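Local coordinates for sulfite dehydrogenase (Paracoccus pantotrophus, PDB 2XTS) that oxidises protein-bound sulfane sulfur at a molybdenum cofactor, working together with its haem-carrying cytochrome subunit in the bacterial Sox pathway, at the interface of chains A and B. Sequence-based numbering; all coordinates share one arbitrary frame. Chains: chain A, Sulfite dehydrogenase; chain B, Cytochrome.

The interface of chains A and B. Residues chain A 305-306, 308, 339, 389-390; chain B 170-173, 175.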
loop_
_atom_site.group_PDB
_atom_site.type_symbol
_atom_site.label_atom_id
_atom_site.label_comp_id
_atom_site.label_asym_id
_atom_site.label_seq_id
_atom_site.Cartn_x
_atom_site.Cartn_y
_atom_site.Cartn_z
ATOM N N ASP A 305 -3.804 -30.396 14.506
ATOM C CA ASP A 305 -4.441 -31.308 15.449
ATOM C C ASP A 305 -4.535 -30.721 16.843
ATOM O O ASP A 305 -4.487 -31.431 17.842
ATOM C CB ASP A 305 -3.742 -32.681 15.422
ATOM C CG ASP A 305 -2.297 -32.642 15.845
ATOM O OD1 ASP A 305 -1.795 -31.584 16.276
ATOM O OD2 ASP A 305 -1.673 -33.737 15.783
ATOM N N GLY A 306 -4.709 -29.405 16.924
ATOM C CA GLY A 306 -4.978 -28.733 18.202
ATOM C C GLY A 306 -3.808 -28.623 19.150
ATOM O O GLY A 306 -3.999 -28.466 20.352
ATOM N N LYS A 308 -1.186 -30.982 19.357
ATOM C CA LYS A 308 -0.510 -32.247 19.651
ATOM C C LYS A 308 0.798 -32.348 18.864
ATOM O O LYS A 308 1.775 -32.919 19.346
ATOM C CB LYS A 308 -1.420 -33.430 19.322
ATOM C CG LYS A 308 -2.583 -33.590 20.259
ATOM C CD LYS A 308 -3.406 -34.807 19.881
ATOM C CE LYS A 308 -4.485 -35.089 20.897
ATOM N NZ LYS A 308 -5.182 -36.365 20.591
ATOM N N LEU A 339 -8.011 -29.178 13.710
ATOM C CA LEU A 339 -7.967 -28.090 14.674
ATOM C C LEU A 339 -6.706 -27.302 14.379
ATOM O O LEU A 339 -5.606 -27.638 14.822
ATOM C CB LEU A 339 -7.987 -28.620 16.104
ATOM C CG LEU A 339 -9.325 -29.208 16.556
ATOM C CD1 LEU A 339 -9.103 -30.018 17.832
ATOM C CD2 LEU A 339 -10.412 -28.144 16.736
ATOM N N ILE A 389 -10.392 -25.027 22.806
ATOM C CA ILE A 389 -10.209 -26.428 23.122
ATOM C C ILE A 389 -9.452 -26.552 24.444
ATOM O O ILE A 389 -8.687 -25.672 24.828
ATOM C CB ILE A 389 -9.473 -27.198 21.997
ATOM C CG1 ILE A 389 -8.111 -26.582 21.681
ATOM C CG2 ILE A 389 -10.371 -27.326 20.774
ATOM C CD1 ILE A 389 -7.299 -27.453 20.714
ATOM N N ALA A 390 -9.691 -27.655 25.144
ATOM C CA ALA A 390 -9.030 -27.909 26.431
ATOM C C ALA A 390 -9.041 -29.394 26.750
ATOM O O ALA A 390 -8.466 -29.803 27.770
ATOM C CB ALA A 390 -9.720 -27.137 27.566
ATOM O OXT ALA A 390 -9.646 -30.195 26.048
ATOM N N VAL B 170 -1.496 -32.208 25.197
ATOM C CA VAL B 170 -2.479 -31.121 25.207
ATOM C C VAL B 170 -3.913 -31.656 25.108
ATOM O O VAL B 170 -4.164 -32.673 24.453
ATOM C CB VAL B 170 -2.224 -30.134 24.031
ATOM C CG1 VAL B 170 -2.659 -30.741 22.695
ATOM C CG2 VAL B 170 -2.933 -28.807 24.281
ATOM N N GLY B 171 -4.853 -30.954 25.739
ATOM C CA GLY B 171 -6.260 -31.296 25.609
ATOM C C GLY B 171 -6.856 -30.692 24.337
ATOM O O GLY B 171 -6.585 -29.515 24.016
ATOM N N VAL B 172 -7.638 -31.480 23.609
ATOM C CA VAL B 172 -8.173 -31.063 22.306
ATOM C C VAL B 172 -9.685 -31.232 22.172
ATOM O O VAL B 172 -10.231 -31.227 21.069
ATOM C CB VAL B 172 -7.452 -31.803 21.152
ATOM C CG1 VAL B 172 -6.009 -31.387 21.117
ATOM C CG2 VAL B 172 -7.589 -33.332 21.290
ATOM N N GLU B 173 -10.376 -31.310 23.309
ATOM C CA GLU B 173 -11.835 -31.307 23.307
ATOM C C GLU B 173 -12.360 -29.897 23.077
ATOM O O GLU B 173 -11.930 -28.961 23.742
ATOM C CB GLU B 173 -12.375 -31.841 24.650
ATOM C CG GLU B 173 -13.859 -31.617 24.939
ATOM C CD GLU B 173 -14.289 -32.227 26.266
ATOM O OE1 GLU B 173 -14.037 -33.439 26.480
ATOM O OE2 GLU B 173 -14.887 -31.501 27.095
ATOM N N THR B 175 -14.477 -26.865 23.754
ATOM C CA THR B 175 -15.147 -26.367 24.962
ATOM C C THR B 175 -16.004 -25.133 24.771
ATOM O O THR B 175 -16.955 -24.937 25.506
ATOM C CB THR B 175 -14.149 -26.010 26.057
ATOM O OG1 THR B 175 -13.197 -25.101 25.510
ATOM C CG2 THR B 175 -13.473 -27.258 26.589
#
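A:Lys308 sets its CG anti to its own carbonyl carbon (chi1 -71°) and then runs out fully extended, so that its methylene chain crosses B:Val172 at about a right angle. B:Val172 also turns CG1 anti to its carbonyl carbon (chi1 -65°), which sends CG2 to the lysine: the A:Lys308 CE methylene meets B:Val172 CG2 at 3.6 Å. Nearer the backbone, A:Lys308 CG touches B:Val170 CG1 at 3.7 Å, the two side chains crossing obliquely. The other branch of B:Val172, CG1, points at the turn of A:Asp305 and A:Gly306 and lies 3.6 Å from the A:Gly306 backbone O. An alanine in place of A:Lys308 would remove the CG-to-NZ chain and would probably loosen the hold on both valines. Across from the lysine, A:Leu339 brings CD1 obliquely to B:Val172, 3.6 Å from that residue's backbone O. A:Ile389 carries CG1 in the crowded position between N and carbonyl carbon, and its CD1 tip reaches B:Val172 CA at 4.0 Å. Backbone hydrogen bonds beside it would help fix the alignment of the two chains. A:Ala390 N donates to B:Glu173 O (2.9 Å), lying in the carbonyl plane, and B:Glu173 N returns a more bent bond to the terminal carboxylate, A:Ala390 OXT (3.0 Å, 139° at H). Farther along, A:Ala390 CB packs on the B:Thr175 CG2 methyl. This patch between the two different subunits thus pairs the C-terminal residue of chain A, just past strand 384-389, with a cytochrome segment leading into strand 174-177; that segment lies over the dimerisation domain, against the 305-308 loop and strand 338-346.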